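Endosialidase (Enterobacteria phage phi92, PDB 4HIZ) cleaves alpha-2,8 and alpha-2,9 linkages within polymers of sialic acid, acting as a phage endosialidase with a sialidase fold and a beta-helix. Local coordinates at the interface of chains A and B. Residues are numbered along the deposited sequence; one frame, centred on the assembly and turned at random. Chains: chain A/B, Endosialidase.

Contact 1: the interface of chains A and B. Residues chain A 78-80, 492, 511, 513, 516; chain B 536, 542.
Chain A brings loop 78-80, loop residues A:Asp492, A:Asp511 and A:His513, and the start of strand 516-523; chain B brings B:Tyr536 from strand 535-536 and B:Arg542 from a loop. B:Arg542 provides most of chain B's side of this patch. Its chain bends at chi2 and pushes the guanidinium among the chain A groups. B:Arg542 NE gives a hydrogen bond and salt bridge to the carboxylate oxygen A:Asp78 OD1 at 2.8 Å, meeting it from above the carboxylate plane, 46° out of it. B:Arg542 NH1 donates to the backbone oxygen A:Asp511 O at 2.8 Å, which sits in the guanidinium plane. B:Arg542 NH2 comes tip to tip with A:Asp516 OD2 at 3.1 Å, a salt bridge but weak as a hydrogen bond. One guanidinium face lies against A:Thr79 O and A:Pro80 CA. A:Asp516 is fixed from its own side, its OD1 taking A:Thr79 N; A:Thr79, A:His513 and A:Asp516 are also calcium ligands in this protein, so the metal site probably stiffens this surface. A:Asp78, with CG anti to the backbone N (chi1 -172°), crosses B:Tyr536 at about a right angle, and the phenol B:Tyr536 OH donates to the anti lone pair of A:Asp78 OD2 at 2.6 Å.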
# COMPACT_ATOMS: atom_id res chain seq x y z
N ASP A 78 -0.05 -9.84 5.31
CA ASP A 78 0.08 -10.06 3.86
C ASP A 78 1.40 -9.49 3.41
O ASP A 78 1.46 -8.46 2.74
CB ASP A 78 -1.11 -9.45 3.12
CG ASP A 78 -1.15 -9.82 1.65
OD1 ASP A 78 -0.43 -10.78 1.22
OD2 ASP A 78 -1.95 -9.17 0.93
N THR A 79 2.48 -10.21 3.73
CA THR A 79 3.82 -9.76 3.33
C THR A 79 4.54 -10.95 2.70
O THR A 79 4.11 -12.11 2.87
CB THR A 79 4.65 -9.19 4.54
OG1 THR A 79 5.63 -10.17 4.95
CG2 THR A 79 3.77 -8.78 5.74
N PRO A 80 5.62 -10.69 1.96
CA PRO A 80 6.25 -11.81 1.23
C PRO A 80 7.21 -12.60 2.09
O PRO A 80 7.78 -13.59 1.63
CB PRO A 80 7.02 -11.11 0.10
CG PRO A 80 7.38 -9.77 0.70
CD PRO A 80 6.24 -9.38 1.63
N ASP A 492 -1.35 -20.04 0.58
CA ASP A 492 -2.14 -19.73 -0.64
C ASP A 492 -1.47 -20.55 -1.72
O ASP A 492 -0.44 -21.19 -1.44
CB ASP A 492 -2.21 -18.19 -0.93
CG ASP A 492 -0.85 -17.56 -1.27
OD1 ASP A 492 -0.06 -18.13 -2.04
OD2 ASP A 492 -0.54 -16.44 -0.80
N ASP A 511 6.44 -14.01 -5.85
CA ASP A 511 5.42 -13.78 -4.81
C ASP A 511 5.93 -14.02 -3.39
O ASP A 511 5.13 -14.12 -2.44
CB ASP A 511 4.21 -14.67 -5.09
CG ASP A 511 3.64 -14.41 -6.49
OD1 ASP A 511 3.20 -13.25 -6.73
OD2 ASP A 511 3.69 -15.32 -7.35
N HIS A 513 6.93 -15.80 -0.06
CA HIS A 513 6.42 -16.98 0.63
C HIS A 513 4.95 -16.87 0.95
O HIS A 513 4.49 -15.79 1.39
CB HIS A 513 7.24 -17.15 1.93
CG HIS A 513 8.69 -17.31 1.64
ND1 HIS A 513 9.21 -18.47 1.08
CD2 HIS A 513 9.72 -16.44 1.71
CE1 HIS A 513 10.50 -18.31 0.86
NE2 HIS A 513 10.84 -17.08 1.25
N ASP A 516 1.13 -16.81 5.78
CA ASP A 516 0.62 -15.58 6.41
C ASP A 516 -0.35 -15.96 7.52
O ASP A 516 -0.69 -17.13 7.68
CB ASP A 516 -0.05 -14.64 5.35
CG ASP A 516 0.97 -13.80 4.63
OD1 ASP A 516 1.63 -12.94 5.27
OD2 ASP A 516 1.17 -14.02 3.41
N TYR B 536 -10.53 -9.62 4.40
CA TYR B 536 -9.15 -9.17 4.40
C TYR B 536 -8.97 -8.02 5.39
O TYR B 536 -9.63 -6.94 5.25
CB TYR B 536 -8.80 -8.67 3.00
CG TYR B 536 -7.33 -8.34 2.81
CD1 TYR B 536 -6.42 -9.32 2.42
CD2 TYR B 536 -6.86 -7.06 3.06
CE1 TYR B 536 -5.10 -9.01 2.22
CE2 TYR B 536 -5.55 -6.73 2.83
CZ TYR B 536 -4.67 -7.72 2.40
OH TYR B 536 -3.37 -7.38 2.19
N ARG B 542 2.80 -6.28 -0.05
CA ARG B 542 3.54 -6.95 -1.12
C ARG B 542 4.22 -5.95 -2.05
O ARG B 542 5.34 -6.17 -2.48
CB ARG B 542 2.65 -7.86 -1.97
CG ARG B 542 1.94 -9.00 -1.22
CD ARG B 542 2.88 -9.72 -0.26
NE ARG B 542 2.25 -10.93 0.28
CZ ARG B 542 2.61 -12.18 -0.08
NH1 ARG B 542 3.55 -12.35 -0.99
NH2 ARG B 542 2.04 -13.24 0.49

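Contact 2: the interface of chains A and B. Residues chain A 598-600, 602, 608-612; chain B 590-595.
A parallel intermolecular beta pairing, as expected in the beta-helix stalk of a trimeric phage endosialidase, joins A:Lys599 to B:Leu590 and A:Arg610 and A:Leu611 to B:Tyr594 and B:Gly595. A:Lys599 threads between these two pairings. From CB its CG stands anti to the backbone N (chi1 176°), and a bend at chi2 turns the chain towards the turn B:591-593. CD then passes alongside B:Gly595 N and B:Leu590 O. A:Lys599 CE packs on B:Tyr594 CA at 3.6 Å. A second bend, at chi4, brings the terminal amino group, presumably charged, among backbone carbonyls: A:Lys599 NZ donates to B:Gly592 O at 2.8 Å, to B:Leu590 O at 2.9 Å and, within its own chain, to A:Asn600 O at 2.8 Å, with a weak bond to B:Asp591 O. In each strong bond the nitrogen lies above the carbonyl plane. B:Leu590 O also accepts A:Asn600 N, so two donors grip it. Beside it, A:Asn600 and B:Asp591 point the same way, and A:Asn600 ND2 reaches B:Asp591 OD1 at 2.8 Å, almost straight (174° at H). At the other end A:Arg610 lies alongside B:Tyr594, with NH2 over one face of the phenol ring, 4.2 Å from its centroid. A:Glu608 steadies that guanidinium, offering both its backbone O and its carboxylate OE1 to A:Arg610 NH1, while A:Ile612 CD1 touches the ring at B:Tyr594 CD2.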
# COMPACT_ATOMS: atom_id res chain seq x y z
N ALA A 598 30.16 6.81 -8.70
CA ALA A 598 30.81 6.34 -9.94
C ALA A 598 29.91 6.44 -11.15
O ALA A 598 28.68 6.57 -11.03
CB ALA A 598 31.29 4.88 -9.81
N LYS A 599 30.55 6.34 -12.31
CA LYS A 599 29.84 6.50 -13.59
C LYS A 599 29.83 5.19 -14.36
O LYS A 599 30.87 4.72 -14.79
CB LYS A 599 30.54 7.56 -14.42
CG LYS A 599 29.91 7.74 -15.83
CD LYS A 599 28.51 8.42 -15.72
CE LYS A 599 27.67 8.12 -17.00
NZ LYS A 599 27.14 6.72 -17.00
N ASN A 600 28.66 4.61 -14.56
CA ASN A 600 28.60 3.33 -15.26
C ASN A 600 28.97 3.51 -16.73
O ASN A 600 28.94 4.64 -17.27
CB ASN A 600 27.19 2.74 -15.15
CG ASN A 600 26.94 2.10 -13.79
OD1 ASN A 600 27.87 1.63 -13.11
ND2 ASN A 600 25.66 2.05 -13.40
N PRO A 602 28.37 3.98 -20.41
CA PRO A 602 27.14 4.41 -21.10
C PRO A 602 26.65 3.36 -22.07
O PRO A 602 27.47 2.65 -22.72
CB PRO A 602 27.58 5.65 -21.89
CG PRO A 602 28.77 6.19 -21.09
CD PRO A 602 29.48 4.94 -20.59
N GLU A 608 31.42 9.14 -24.33
CA GLU A 608 31.12 10.32 -23.51
C GLU A 608 31.42 10.11 -22.04
O GLU A 608 31.36 11.07 -21.25
CB GLU A 608 29.63 10.69 -23.60
CG GLU A 608 29.20 11.11 -25.01
CD GLU A 608 29.60 12.54 -25.35
OE1 GLU A 608 29.60 13.41 -24.46
OE2 GLU A 608 29.88 12.82 -26.52
N GLN A 609 31.73 8.87 -21.66
CA GLN A 609 31.73 8.47 -20.23
C GLN A 609 32.50 9.42 -19.31
O GLN A 609 33.74 9.54 -19.41
CB GLN A 609 32.32 7.07 -20.05
CG GLN A 609 32.19 6.58 -18.60
CD GLN A 609 32.93 5.26 -18.39
OE1 GLN A 609 33.94 5.00 -19.05
NE2 GLN A 609 32.44 4.43 -17.48
N ARG A 610 31.77 10.06 -18.40
CA ARG A 610 32.41 10.93 -17.42
C ARG A 610 31.42 11.31 -16.33
O ARG A 610 30.19 11.24 -16.50
CB ARG A 610 32.92 12.20 -18.11
CG ARG A 610 31.80 13.13 -18.66
CD ARG A 610 32.43 14.11 -19.64
NE ARG A 610 31.53 15.15 -20.15
CZ ARG A 610 30.69 14.99 -21.16
NH1 ARG A 610 30.55 13.80 -21.77
NH2 ARG A 610 29.98 16.04 -21.58
N LEU A 611 32.00 11.71 -15.20
CA LEU A 611 31.22 12.21 -14.08
C LEU A 611 31.49 13.72 -13.98
O LEU A 611 32.65 14.13 -14.01
CB LEU A 611 31.67 11.50 -12.78
CG LEU A 611 30.91 11.94 -11.50
CD1 LEU A 611 29.41 11.61 -11.55
CD2 LEU A 611 31.55 11.34 -10.22
N ILE A 612 30.44 14.53 -13.88
CA ILE A 612 30.61 16.00 -13.82
C ILE A 612 30.08 16.50 -12.47
O ILE A 612 28.89 16.37 -12.17
CB ILE A 612 29.87 16.75 -14.95
CG1 ILE A 612 30.24 16.14 -16.31
CG2 ILE A 612 30.23 18.25 -14.89
CD1 ILE A 612 29.41 16.75 -17.47
N LEU B 590 25.85 6.22 -11.46
CA LEU B 590 25.03 7.00 -12.39
C LEU B 590 25.11 6.40 -13.77
O LEU B 590 26.21 6.17 -14.29
CB LEU B 590 25.51 8.45 -12.47
CG LEU B 590 25.00 9.36 -11.33
CD1 LEU B 590 25.66 9.03 -10.00
CD2 LEU B 590 25.19 10.87 -11.65
N ASP B 591 23.95 6.18 -14.39
CA ASP B 591 23.90 5.77 -15.79
C ASP B 591 23.99 6.98 -16.72
O ASP B 591 24.50 8.00 -16.30
CB ASP B 591 22.61 4.99 -16.05
CG ASP B 591 22.60 3.65 -15.35
OD1 ASP B 591 23.71 3.05 -15.21
OD2 ASP B 591 21.50 3.15 -15.00
N GLY B 592 23.51 6.85 -17.97
CA GLY B 592 23.62 7.92 -18.93
C GLY B 592 24.95 7.94 -19.67
O GLY B 592 25.84 7.11 -19.43
N ASP B 593 25.07 8.88 -20.61
CA ASP B 593 26.35 9.12 -21.27
C ASP B 593 27.30 9.86 -20.31
O ASP B 593 28.51 9.58 -20.25
CB ASP B 593 26.13 9.96 -22.54
CG ASP B 593 25.44 9.19 -23.64
OD1 ASP B 593 25.42 7.93 -23.57
OD2 ASP B 593 24.94 9.84 -24.59
N TYR B 594 26.74 10.79 -19.55
CA TYR B 594 27.50 11.44 -18.48
C TYR B 594 26.61 11.65 -17.26
O TYR B 594 25.38 11.74 -17.37
CB TYR B 594 28.14 12.77 -18.96
CG TYR B 594 27.17 13.76 -19.56
CD1 TYR B 594 26.81 13.69 -20.92
CD2 TYR B 594 26.61 14.78 -18.78
CE1 TYR B 594 25.93 14.60 -21.47
CE2 TYR B 594 25.73 15.70 -19.34
CZ TYR B 594 25.39 15.59 -20.67
OH TYR B 594 24.53 16.51 -21.23
N GLY B 595 27.23 11.66 -16.08
CA GLY B 595 26.49 11.85 -14.83
C GLY B 595 26.74 13.26 -14.32
O GLY B 595 27.86 13.78 -14.46

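Contact 3: the interface of chains A and B. Residues chain A 568, 571-575; chain B 566-571.
B:Val566 O has two partners gripping it: the amide A:Thr572 N at 3.0 Å, lying in the carbonyl plane, and water 1 at 2.9 Å, which links on to the hydroxyl A:Thr572 OG1. This is a parallel beta pairing between strand 570-573 of chain A and strand 565-568 of chain B, probably part of the beta-helical stalk shared by the chains. The bonding then alternates along the strands: B:Met568 N donates to A:Thr572 O nearly along the C=O axis, and A:Thr574 N returns a bond to B:Met568 O at 2.8 Å. A:Gly575 N finishes the run on a lone pair of B:Tyr569 O. The B:Tyr569 ring also brushes this glycine, CE1 resting 3.7 Å from A:Gly575 CA.

One side of the pairing is apolar. A:Met568 and B:Met568 both hold CG in the crowded position between backbone N and carbonyl carbon (chi1 61° and 58°), and both bend at chi3, so that their methyls meet obliquely, CE to CE, at 3.9 Å. A:Leu571 crosses B:Met568 at about a right angle, its CD1 pressing on the CE methyl at 3.6 Å, while its other branch, A:Leu571 CD2, touches B:Leu571 CD2 at 3.7 Å. On the opposite side B:Gln567, extended beyond CG, runs alongside A:Thr572 in the same direction and crosses A:Thr574, whose CG2 packs against B:Gln567 CB.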
# COMPACT_ATOMS: atom_id res chain seq x y z
N MET A 568 16.62 4.92 -9.34
CA MET A 568 15.63 5.97 -9.59
C MET A 568 15.99 6.79 -10.81
O MET A 568 17.16 6.93 -11.20
CB MET A 568 15.46 6.88 -8.39
CG MET A 568 16.72 7.58 -8.03
SD MET A 568 16.52 8.45 -6.49
CE MET A 568 16.33 7.14 -5.27
N LEU A 571 17.31 12.25 -9.13
CA LEU A 571 17.26 12.48 -7.68
C LEU A 571 17.50 13.95 -7.37
O LEU A 571 18.45 14.55 -7.90
CB LEU A 571 18.36 11.64 -6.99
CG LEU A 571 18.53 11.96 -5.49
CD1 LEU A 571 17.25 11.70 -4.69
CD2 LEU A 571 19.70 11.18 -4.87
N THR A 572 16.63 14.50 -6.54
CA THR A 572 16.85 15.84 -5.97
C THR A 572 16.78 15.69 -4.47
O THR A 572 15.83 15.12 -3.95
CB THR A 572 15.82 16.87 -6.45
OG1 THR A 572 15.97 17.01 -7.86
CG2 THR A 572 16.04 18.25 -5.78
N VAL A 573 17.79 16.20 -3.77
CA VAL A 573 17.77 16.13 -2.29
C VAL A 573 17.39 17.56 -1.86
O VAL A 573 18.05 18.51 -2.24
CB VAL A 573 19.13 15.69 -1.73
CG1 VAL A 573 18.99 15.40 -0.21
CG2 VAL A 573 19.61 14.43 -2.49
N THR A 574 16.32 17.70 -1.07
CA THR A 574 15.62 18.98 -0.91
C THR A 574 15.90 19.76 0.36
O THR A 574 15.90 20.99 0.35
CB THR A 574 14.08 18.77 -0.92
OG1 THR A 574 13.71 17.95 0.21
CG2 THR A 574 13.62 18.08 -2.22
N GLY A 575 16.12 19.07 1.47
CA GLY A 575 16.16 19.74 2.77
C GLY A 575 14.88 20.51 3.11
O GLY A 575 14.90 21.43 3.94
N VAL B 566 12.49 11.47 -8.39
CA VAL B 566 12.35 11.30 -6.94
C VAL B 566 13.00 12.50 -6.22
O VAL B 566 14.09 12.97 -6.62
CB VAL B 566 13.05 10.01 -6.48
CG1 VAL B 566 13.02 9.92 -4.93
CG2 VAL B 566 12.33 8.80 -7.08
N GLN B 567 12.33 13.00 -5.19
CA GLN B 567 12.96 13.98 -4.29
C GLN B 567 12.94 13.43 -2.90
O GLN B 567 12.03 12.68 -2.55
CB GLN B 567 12.16 15.29 -4.25
CG GLN B 567 11.96 15.90 -5.63
CD GLN B 567 11.59 17.32 -5.44
OE1 GLN B 567 12.32 18.19 -5.81
NE2 GLN B 567 10.46 17.55 -4.79
N MET B 568 13.92 13.81 -2.08
CA MET B 568 13.90 13.38 -0.69
C MET B 568 14.56 14.42 0.18
O MET B 568 15.43 15.18 -0.25
CB MET B 568 14.58 12.02 -0.50
CG MET B 568 16.02 12.03 -0.96
SD MET B 568 16.69 10.36 -0.98
CE MET B 568 15.74 9.56 -2.27
N TYR B 569 14.14 14.44 1.44
CA TYR B 569 14.63 15.44 2.38
C TYR B 569 16.15 15.38 2.58
O TYR B 569 16.83 16.41 2.52
CB TYR B 569 13.91 15.27 3.72
CG TYR B 569 14.39 16.26 4.77
CD1 TYR B 569 13.90 17.57 4.79
CD2 TYR B 569 15.34 15.87 5.73
CE1 TYR B 569 14.34 18.46 5.71
CE2 TYR B 569 15.77 16.78 6.68
CZ TYR B 569 15.26 18.07 6.65
OH TYR B 569 15.65 19.01 7.58
N SER B 570 16.66 14.17 2.84
CA SER B 570 18.08 13.91 2.99
C SER B 570 18.27 12.47 2.54
O SER B 570 17.30 11.70 2.42
CB SER B 570 18.51 14.05 4.45
OG SER B 570 17.93 13.02 5.24
N LEU B 571 19.52 12.13 2.28
CA LEU B 571 19.85 10.77 1.82
C LEU B 571 21.08 10.23 2.57
O LEU B 571 22.11 10.90 2.63
CB LEU B 571 20.12 10.78 0.31
CG LEU B 571 20.66 9.45 -0.22
CD1 LEU B 571 19.66 8.29 0.01
CD2 LEU B 571 21.02 9.61 -1.73
O HOH W 1 14.42 14.53 -9.04

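The C-alpha centres of contacts 2 and 3 lie about 20 Å apart, those of contacts 1 and 3 about 30 Å, and those of contacts 1 and 2 about 39 Å. No residue is shared between contacts. Contacts 2 and 3 are both strand pairings of the C-terminal part, in which strand 594-599 serves contact 2 from both chains and strands 565-568 and 570-573 serve contact 3 from both. Contact 1 instead joins side chains of chain B's C-terminal part to loops around chain A's calcium site. Repeated around the three copies, they would tie the stalk to the catalytic heads.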